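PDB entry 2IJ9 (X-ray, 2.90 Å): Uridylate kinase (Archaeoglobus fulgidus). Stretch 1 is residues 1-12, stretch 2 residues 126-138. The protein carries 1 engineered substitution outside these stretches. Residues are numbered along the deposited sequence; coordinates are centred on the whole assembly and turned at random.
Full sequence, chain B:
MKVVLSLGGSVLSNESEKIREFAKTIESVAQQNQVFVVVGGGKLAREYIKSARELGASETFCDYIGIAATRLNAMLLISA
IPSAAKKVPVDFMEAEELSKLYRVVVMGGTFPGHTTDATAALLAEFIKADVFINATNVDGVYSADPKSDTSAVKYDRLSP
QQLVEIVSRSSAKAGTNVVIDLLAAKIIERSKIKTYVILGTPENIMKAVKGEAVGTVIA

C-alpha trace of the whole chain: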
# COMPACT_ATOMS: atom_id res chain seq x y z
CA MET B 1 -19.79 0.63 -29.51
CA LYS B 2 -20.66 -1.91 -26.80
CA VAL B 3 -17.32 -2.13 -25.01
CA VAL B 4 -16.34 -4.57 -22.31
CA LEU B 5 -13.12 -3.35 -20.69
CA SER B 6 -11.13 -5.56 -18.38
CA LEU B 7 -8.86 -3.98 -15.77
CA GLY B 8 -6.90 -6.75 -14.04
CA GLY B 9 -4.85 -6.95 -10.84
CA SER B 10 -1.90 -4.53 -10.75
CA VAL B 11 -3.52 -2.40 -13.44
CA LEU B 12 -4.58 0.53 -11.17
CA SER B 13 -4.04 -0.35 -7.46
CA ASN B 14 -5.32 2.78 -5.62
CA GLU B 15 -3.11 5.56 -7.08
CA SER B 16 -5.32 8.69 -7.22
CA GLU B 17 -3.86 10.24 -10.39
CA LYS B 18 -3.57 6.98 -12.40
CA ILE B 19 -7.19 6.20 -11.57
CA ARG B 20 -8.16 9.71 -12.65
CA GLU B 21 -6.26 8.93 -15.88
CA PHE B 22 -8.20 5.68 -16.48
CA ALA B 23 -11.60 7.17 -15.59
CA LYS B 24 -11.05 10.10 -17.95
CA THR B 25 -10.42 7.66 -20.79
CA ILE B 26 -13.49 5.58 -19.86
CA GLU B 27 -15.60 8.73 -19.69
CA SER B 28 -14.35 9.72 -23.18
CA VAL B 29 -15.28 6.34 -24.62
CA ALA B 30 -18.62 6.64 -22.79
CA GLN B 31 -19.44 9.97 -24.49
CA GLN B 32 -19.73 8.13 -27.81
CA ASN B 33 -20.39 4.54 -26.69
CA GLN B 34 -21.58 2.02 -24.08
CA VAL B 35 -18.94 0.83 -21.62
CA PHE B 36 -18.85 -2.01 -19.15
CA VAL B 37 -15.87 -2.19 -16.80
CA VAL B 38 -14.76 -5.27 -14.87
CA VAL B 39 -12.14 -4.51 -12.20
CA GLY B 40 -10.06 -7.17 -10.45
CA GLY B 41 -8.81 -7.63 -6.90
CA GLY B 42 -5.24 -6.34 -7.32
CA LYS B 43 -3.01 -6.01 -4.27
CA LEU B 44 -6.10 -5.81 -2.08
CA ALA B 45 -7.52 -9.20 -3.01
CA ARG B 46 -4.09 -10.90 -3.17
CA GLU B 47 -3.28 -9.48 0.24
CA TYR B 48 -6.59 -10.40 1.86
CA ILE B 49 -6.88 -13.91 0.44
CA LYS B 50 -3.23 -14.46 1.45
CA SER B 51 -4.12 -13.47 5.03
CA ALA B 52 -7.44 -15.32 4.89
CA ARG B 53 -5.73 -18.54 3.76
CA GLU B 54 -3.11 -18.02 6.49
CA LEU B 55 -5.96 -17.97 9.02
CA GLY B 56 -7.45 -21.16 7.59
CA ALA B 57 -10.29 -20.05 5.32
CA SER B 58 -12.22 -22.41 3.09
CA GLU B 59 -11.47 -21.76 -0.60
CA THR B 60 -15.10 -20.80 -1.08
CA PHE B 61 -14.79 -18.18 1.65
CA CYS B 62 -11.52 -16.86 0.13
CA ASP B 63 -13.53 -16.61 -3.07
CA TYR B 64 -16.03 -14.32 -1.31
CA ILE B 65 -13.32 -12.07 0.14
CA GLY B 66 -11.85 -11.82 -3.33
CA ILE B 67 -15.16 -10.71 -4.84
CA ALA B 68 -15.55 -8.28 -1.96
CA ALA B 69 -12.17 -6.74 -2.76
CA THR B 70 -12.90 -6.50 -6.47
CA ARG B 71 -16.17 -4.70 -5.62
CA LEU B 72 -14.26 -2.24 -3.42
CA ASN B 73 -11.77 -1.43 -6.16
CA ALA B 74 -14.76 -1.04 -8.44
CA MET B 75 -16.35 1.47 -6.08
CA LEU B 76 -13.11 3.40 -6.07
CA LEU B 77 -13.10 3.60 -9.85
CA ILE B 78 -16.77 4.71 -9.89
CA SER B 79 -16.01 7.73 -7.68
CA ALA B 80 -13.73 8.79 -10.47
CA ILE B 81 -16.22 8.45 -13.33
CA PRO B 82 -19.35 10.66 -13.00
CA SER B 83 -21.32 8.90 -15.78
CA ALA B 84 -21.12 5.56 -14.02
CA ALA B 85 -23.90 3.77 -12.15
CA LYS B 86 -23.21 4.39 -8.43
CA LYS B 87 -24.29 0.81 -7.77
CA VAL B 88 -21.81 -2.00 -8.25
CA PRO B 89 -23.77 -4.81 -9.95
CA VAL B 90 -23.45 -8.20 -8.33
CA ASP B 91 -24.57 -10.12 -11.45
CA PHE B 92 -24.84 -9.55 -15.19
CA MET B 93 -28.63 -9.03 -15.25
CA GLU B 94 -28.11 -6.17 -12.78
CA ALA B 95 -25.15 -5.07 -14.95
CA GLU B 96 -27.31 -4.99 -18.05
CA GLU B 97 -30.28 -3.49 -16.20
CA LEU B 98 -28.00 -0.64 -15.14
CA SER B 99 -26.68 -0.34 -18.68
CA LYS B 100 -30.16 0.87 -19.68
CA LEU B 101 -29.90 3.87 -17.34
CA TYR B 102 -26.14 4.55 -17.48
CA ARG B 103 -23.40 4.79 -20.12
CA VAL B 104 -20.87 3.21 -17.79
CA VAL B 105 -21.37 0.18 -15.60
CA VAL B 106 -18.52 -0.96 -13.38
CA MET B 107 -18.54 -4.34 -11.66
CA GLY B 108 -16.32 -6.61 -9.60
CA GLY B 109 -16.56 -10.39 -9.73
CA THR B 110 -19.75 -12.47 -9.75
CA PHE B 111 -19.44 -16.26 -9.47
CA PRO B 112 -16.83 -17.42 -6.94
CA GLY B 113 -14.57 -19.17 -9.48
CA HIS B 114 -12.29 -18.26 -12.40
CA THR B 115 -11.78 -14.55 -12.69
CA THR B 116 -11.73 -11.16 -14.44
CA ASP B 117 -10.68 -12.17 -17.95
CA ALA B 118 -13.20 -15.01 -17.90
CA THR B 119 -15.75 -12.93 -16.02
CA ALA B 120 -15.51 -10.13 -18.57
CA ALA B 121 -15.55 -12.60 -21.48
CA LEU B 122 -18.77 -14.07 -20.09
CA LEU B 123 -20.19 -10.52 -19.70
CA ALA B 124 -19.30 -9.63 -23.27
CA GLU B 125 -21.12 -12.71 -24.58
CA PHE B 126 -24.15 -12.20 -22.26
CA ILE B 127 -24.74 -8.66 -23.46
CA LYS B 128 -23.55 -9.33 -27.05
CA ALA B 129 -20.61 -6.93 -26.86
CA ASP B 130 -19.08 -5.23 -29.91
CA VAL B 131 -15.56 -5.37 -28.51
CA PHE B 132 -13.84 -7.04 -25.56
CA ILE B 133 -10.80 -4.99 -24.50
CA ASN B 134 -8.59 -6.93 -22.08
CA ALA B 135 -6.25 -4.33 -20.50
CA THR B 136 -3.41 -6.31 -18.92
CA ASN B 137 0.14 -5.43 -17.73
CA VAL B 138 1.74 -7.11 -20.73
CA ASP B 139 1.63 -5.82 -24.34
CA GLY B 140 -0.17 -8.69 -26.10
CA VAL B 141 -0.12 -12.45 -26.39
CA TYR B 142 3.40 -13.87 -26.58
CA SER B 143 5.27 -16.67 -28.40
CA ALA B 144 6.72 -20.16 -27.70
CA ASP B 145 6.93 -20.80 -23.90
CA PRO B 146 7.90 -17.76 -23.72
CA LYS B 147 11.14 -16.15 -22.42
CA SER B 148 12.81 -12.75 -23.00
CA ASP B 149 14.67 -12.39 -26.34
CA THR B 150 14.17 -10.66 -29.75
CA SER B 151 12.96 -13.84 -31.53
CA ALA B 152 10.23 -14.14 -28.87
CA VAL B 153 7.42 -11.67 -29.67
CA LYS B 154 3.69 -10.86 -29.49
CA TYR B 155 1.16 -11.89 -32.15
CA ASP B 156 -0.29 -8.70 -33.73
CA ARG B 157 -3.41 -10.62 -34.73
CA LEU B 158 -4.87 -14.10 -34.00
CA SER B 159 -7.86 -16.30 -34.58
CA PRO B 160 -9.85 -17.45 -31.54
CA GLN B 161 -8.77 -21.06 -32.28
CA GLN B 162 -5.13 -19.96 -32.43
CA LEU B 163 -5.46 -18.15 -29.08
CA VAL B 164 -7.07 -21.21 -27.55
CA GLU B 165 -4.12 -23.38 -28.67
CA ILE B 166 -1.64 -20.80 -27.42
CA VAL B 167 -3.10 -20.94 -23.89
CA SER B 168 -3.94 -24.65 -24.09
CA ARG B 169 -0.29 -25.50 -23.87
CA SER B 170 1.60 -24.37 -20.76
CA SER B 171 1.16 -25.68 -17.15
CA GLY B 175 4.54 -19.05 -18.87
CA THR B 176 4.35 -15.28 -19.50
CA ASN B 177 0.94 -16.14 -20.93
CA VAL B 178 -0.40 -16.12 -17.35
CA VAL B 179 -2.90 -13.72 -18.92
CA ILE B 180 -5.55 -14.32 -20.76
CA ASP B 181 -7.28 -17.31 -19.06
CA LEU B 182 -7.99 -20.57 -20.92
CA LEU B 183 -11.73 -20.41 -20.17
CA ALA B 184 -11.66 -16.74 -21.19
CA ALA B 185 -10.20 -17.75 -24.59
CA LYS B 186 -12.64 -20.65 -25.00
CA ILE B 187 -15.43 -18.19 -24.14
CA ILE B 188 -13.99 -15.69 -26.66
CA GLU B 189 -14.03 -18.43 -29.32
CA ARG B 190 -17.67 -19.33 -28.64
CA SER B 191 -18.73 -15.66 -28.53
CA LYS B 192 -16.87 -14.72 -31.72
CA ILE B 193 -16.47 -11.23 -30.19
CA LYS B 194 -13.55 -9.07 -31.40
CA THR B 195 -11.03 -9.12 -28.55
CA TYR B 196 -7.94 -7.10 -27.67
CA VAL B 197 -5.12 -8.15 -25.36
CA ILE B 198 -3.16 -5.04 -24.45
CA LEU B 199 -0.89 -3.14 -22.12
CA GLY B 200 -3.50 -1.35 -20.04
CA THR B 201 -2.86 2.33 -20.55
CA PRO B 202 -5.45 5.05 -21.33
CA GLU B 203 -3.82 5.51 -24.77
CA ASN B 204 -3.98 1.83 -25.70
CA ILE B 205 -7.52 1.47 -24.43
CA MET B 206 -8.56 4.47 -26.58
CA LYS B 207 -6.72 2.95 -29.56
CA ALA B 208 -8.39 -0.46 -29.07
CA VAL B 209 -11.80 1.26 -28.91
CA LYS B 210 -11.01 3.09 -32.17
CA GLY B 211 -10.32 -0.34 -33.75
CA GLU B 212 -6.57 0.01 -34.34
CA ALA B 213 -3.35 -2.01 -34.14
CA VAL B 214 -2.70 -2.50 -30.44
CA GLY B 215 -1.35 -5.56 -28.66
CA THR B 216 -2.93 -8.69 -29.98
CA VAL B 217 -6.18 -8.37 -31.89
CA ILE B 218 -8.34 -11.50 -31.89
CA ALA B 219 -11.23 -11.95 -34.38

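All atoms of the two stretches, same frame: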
# COMPACT_ATOMS: atom_id res chain seq x y z
N MET B 1 -18.79 -0.25 -30.20
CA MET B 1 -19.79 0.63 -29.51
C MET B 1 -20.27 0.06 -28.16
O MET B 1 -20.44 0.80 -27.18
CB MET B 1 -20.97 0.94 -30.44
CG MET B 1 -21.86 2.09 -29.98
SD MET B 1 -23.60 1.63 -30.04
CE MET B 1 -23.78 0.59 -28.58
N LYS B 2 -20.50 -1.25 -28.09
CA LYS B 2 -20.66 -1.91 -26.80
C LYS B 2 -19.30 -2.44 -26.38
O LYS B 2 -18.84 -3.47 -26.88
CB LYS B 2 -21.67 -3.05 -26.86
CG LYS B 2 -23.04 -2.72 -26.32
CD LYS B 2 -23.97 -3.90 -26.59
CE LYS B 2 -25.26 -3.78 -25.81
NZ LYS B 2 -26.14 -4.94 -26.09
N VAL B 3 -18.65 -1.74 -25.46
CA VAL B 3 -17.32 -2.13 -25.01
C VAL B 3 -17.35 -2.82 -23.66
O VAL B 3 -17.94 -2.29 -22.70
CB VAL B 3 -16.40 -0.92 -24.86
CG1 VAL B 3 -14.97 -1.38 -24.59
CG2 VAL B 3 -16.46 -0.04 -26.09
N VAL B 4 -16.73 -3.99 -23.60
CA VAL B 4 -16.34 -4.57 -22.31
C VAL B 4 -14.85 -4.31 -22.12
O VAL B 4 -14.03 -4.76 -22.92
CB VAL B 4 -16.62 -6.10 -22.21
CG1 VAL B 4 -16.12 -6.69 -20.87
CG2 VAL B 4 -18.08 -6.38 -22.39
N LEU B 5 -14.51 -3.58 -21.06
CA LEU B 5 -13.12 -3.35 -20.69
C LEU B 5 -12.76 -4.18 -19.48
O LEU B 5 -13.53 -4.26 -18.51
CB LEU B 5 -12.89 -1.87 -20.39
CG LEU B 5 -11.50 -1.46 -19.90
CD1 LEU B 5 -10.48 -1.87 -20.93
CD2 LEU B 5 -11.44 0.05 -19.62
N SER B 6 -11.59 -4.78 -19.52
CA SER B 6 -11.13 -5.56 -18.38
C SER B 6 -9.88 -4.92 -17.76
O SER B 6 -8.84 -4.84 -18.40
CB SER B 6 -10.85 -7.00 -18.80
OG SER B 6 -11.06 -7.91 -17.74
N LEU B 7 -10.00 -4.47 -16.52
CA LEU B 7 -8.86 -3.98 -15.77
C LEU B 7 -8.48 -5.01 -14.72
O LEU B 7 -9.20 -5.19 -13.75
CB LEU B 7 -9.20 -2.65 -15.12
CG LEU B 7 -9.59 -1.54 -16.08
CD1 LEU B 7 -10.37 -0.51 -15.32
CD2 LEU B 7 -8.34 -0.93 -16.68
N GLY B 8 -7.35 -5.67 -14.92
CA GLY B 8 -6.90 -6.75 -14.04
C GLY B 8 -6.24 -6.27 -12.76
O GLY B 8 -6.32 -5.09 -12.39
N GLY B 9 -5.60 -7.22 -12.07
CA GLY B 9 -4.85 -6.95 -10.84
C GLY B 9 -3.46 -6.43 -11.16
O GLY B 9 -2.76 -7.01 -12.01
N SER B 10 -3.08 -5.36 -10.46
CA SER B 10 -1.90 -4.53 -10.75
C SER B 10 -2.32 -3.23 -11.45
O SER B 10 -1.80 -2.16 -11.16
CB SER B 10 -0.83 -5.24 -11.61
OG SER B 10 -0.43 -6.49 -11.07
N VAL B 11 -3.30 -3.36 -12.35
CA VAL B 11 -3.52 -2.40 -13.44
C VAL B 11 -3.98 -0.98 -13.02
O VAL B 11 -3.98 -0.06 -13.84
CB VAL B 11 -4.39 -3.04 -14.60
CG1 VAL B 11 -4.34 -2.20 -15.90
CG2 VAL B 11 -3.90 -4.47 -14.90
N LEU B 12 -4.35 -0.81 -11.74
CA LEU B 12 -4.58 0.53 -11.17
C LEU B 12 -4.71 0.59 -9.64
O LEU B 12 -5.48 1.40 -9.12
CB LEU B 12 -5.80 1.21 -11.82
CG LEU B 12 -7.07 0.42 -12.10
CD1 LEU B 12 -8.14 0.58 -11.02
CD2 LEU B 12 -7.61 0.88 -13.43
N PHE B 126 -22.84 -12.48 -22.87
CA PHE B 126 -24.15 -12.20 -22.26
C PHE B 126 -24.86 -11.00 -22.85
O PHE B 126 -26.03 -11.07 -23.21
CB PHE B 126 -23.95 -11.94 -20.77
CG PHE B 126 -25.22 -11.86 -19.97
CD1 PHE B 126 -25.84 -13.02 -19.52
CD2 PHE B 126 -25.77 -10.63 -19.62
CE1 PHE B 126 -27.00 -12.95 -18.76
CE2 PHE B 126 -26.92 -10.56 -18.86
CZ PHE B 126 -27.54 -11.72 -18.43
N ILE B 127 -24.14 -9.89 -22.97
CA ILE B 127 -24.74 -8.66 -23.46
C ILE B 127 -24.50 -8.44 -24.94
O ILE B 127 -24.85 -7.37 -25.45
CB ILE B 127 -24.20 -7.46 -22.70
CG1 ILE B 127 -22.69 -7.30 -22.97
CG2 ILE B 127 -24.52 -7.61 -21.22
CD1 ILE B 127 -22.15 -5.88 -22.88
N LYS B 128 -23.93 -9.43 -25.63
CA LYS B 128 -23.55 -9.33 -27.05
C LYS B 128 -22.69 -8.09 -27.30
O LYS B 128 -23.16 -7.10 -27.88
CB LYS B 128 -24.77 -9.32 -27.98
CG LYS B 128 -25.31 -10.70 -28.36
CD LYS B 128 -26.34 -11.22 -27.34
CE LYS B 128 -26.66 -12.70 -27.55
NZ LYS B 128 -25.51 -13.61 -27.21
N ALA B 129 -21.44 -8.13 -26.82
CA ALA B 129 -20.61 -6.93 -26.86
C ALA B 129 -19.96 -6.79 -28.23
O ALA B 129 -19.70 -7.80 -28.89
CB ALA B 129 -19.56 -6.98 -25.78
N ASP B 130 -19.74 -5.54 -28.63
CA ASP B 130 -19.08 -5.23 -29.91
C ASP B 130 -17.59 -5.49 -29.84
O ASP B 130 -16.98 -5.93 -30.83
CB ASP B 130 -19.32 -3.77 -30.29
CG ASP B 130 -20.77 -3.49 -30.60
OD1 ASP B 130 -21.23 -2.37 -30.30
OD2 ASP B 130 -21.45 -4.38 -31.15
N VAL B 131 -16.99 -5.22 -28.68
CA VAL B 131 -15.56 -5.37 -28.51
C VAL B 131 -15.19 -5.65 -27.05
O VAL B 131 -15.62 -4.93 -26.13
CB VAL B 131 -14.76 -4.14 -29.11
CG1 VAL B 131 -15.19 -2.81 -28.46
CG2 VAL B 131 -13.26 -4.35 -29.03
N PHE B 132 -14.41 -6.71 -26.86
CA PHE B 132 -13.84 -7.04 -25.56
C PHE B 132 -12.38 -6.59 -25.46
O PHE B 132 -11.50 -7.22 -26.03
CB PHE B 132 -13.94 -8.54 -25.31
CG PHE B 132 -13.32 -9.00 -24.01
CD1 PHE B 132 -13.22 -8.14 -22.91
CD2 PHE B 132 -12.85 -10.30 -23.89
CE1 PHE B 132 -12.64 -8.57 -21.73
CE2 PHE B 132 -12.28 -10.74 -22.70
CZ PHE B 132 -12.18 -9.88 -21.62
N ILE B 133 -12.14 -5.53 -24.70
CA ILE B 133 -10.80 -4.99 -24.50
C ILE B 133 -10.20 -5.46 -23.17
O ILE B 133 -10.62 -5.02 -22.08
CB ILE B 133 -10.80 -3.46 -24.60
CG1 ILE B 133 -11.46 -3.04 -25.91
CG2 ILE B 133 -9.38 -2.91 -24.49
CD1 ILE B 133 -11.54 -1.55 -26.09
N ASN B 134 -9.22 -6.35 -23.26
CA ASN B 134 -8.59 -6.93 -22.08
C ASN B 134 -7.27 -6.21 -21.69
O ASN B 134 -6.18 -6.59 -22.13
CB ASN B 134 -8.37 -8.44 -22.30
CG ASN B 134 -7.88 -9.13 -21.06
OD1 ASN B 134 -8.22 -8.74 -19.94
ND2 ASN B 134 -7.08 -10.17 -21.26
N ALA B 135 -7.39 -5.17 -20.87
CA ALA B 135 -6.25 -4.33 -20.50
C ALA B 135 -5.40 -4.98 -19.41
O ALA B 135 -5.71 -4.87 -18.22
CB ALA B 135 -6.73 -2.99 -20.04
N THR B 136 -4.32 -5.63 -19.83
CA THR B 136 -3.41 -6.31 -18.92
C THR B 136 -2.09 -5.51 -18.73
O THR B 136 -1.96 -4.39 -19.22
CB THR B 136 -3.18 -7.80 -19.35
OG1 THR B 136 -2.23 -8.43 -18.47
CG2 THR B 136 -2.69 -7.90 -20.79
N ASN B 137 -1.14 -6.09 -17.99
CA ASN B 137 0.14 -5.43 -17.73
C ASN B 137 1.22 -5.86 -18.72
O ASN B 137 2.34 -5.35 -18.69
CB ASN B 137 0.59 -5.65 -16.27
CG ASN B 137 0.27 -7.04 -15.76
OD1 ASN B 137 0.38 -8.03 -16.50
ND2 ASN B 137 -0.13 -7.13 -14.49
N VAL B 138 0.87 -6.79 -19.60
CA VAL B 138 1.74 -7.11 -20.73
C VAL B 138 1.15 -6.53 -22.03
O VAL B 138 0.01 -6.05 -22.03
CB VAL B 138 2.06 -8.63 -20.85
CG1 VAL B 138 2.57 -9.16 -19.50
CG2 VAL B 138 0.84 -9.42 -21.32

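Neighbouring parallel strands are joined by a ladder in which alternate residues of one strand donate and accept, and the two stretches of this uridylate kinase illustrate the rule. Strands 2-7 and 131-136 run parallel, their axes 14° apart, and bury 871 Å² between the stretches. Lys2, Val4 and Ser6 carry the rungs: Lys2 O accepts from Val131 N (3.1 Å), Val4 N donates to Val131 O (2.9 Å), Val4 O accepts from Ile133 N (2.7 Å), and Ser6 N donates to Ile133 O (2.7 Å). The last rung, Ala135 N to Ser6 O (2.9 Å), is weak.

Lys2, with the most covered surface, anchors the start. Its backbone N donates to Asp130 OD1 (2.6 Å), while its extended side chain carries NZ to Ile127 O (2.8 Å). The same Asp130 OD1 forms a salt bridge with the terminal Met1 N (3.2 Å).

Val4, next in covered area, shows how one face is filled. In-register pairing sets it beside Phe132, and Leu5 beside Ile133 on the other face, so buried hydrocarbon packs at van der Waals distance, away from water. Val4 CG2 meets Ala129 CB (3.7 Å) and its CG1 meets Phe132 CD1 (3.8 Å); the ring turns its edge to Ser6 CB. On the face bearing Val3 and Leu5, apolar contacts continue, with Val3 CG1 against Ile133 CD1 (3.7 Å) and Leu5 CD1 against Ala135 CB (4.0 Å).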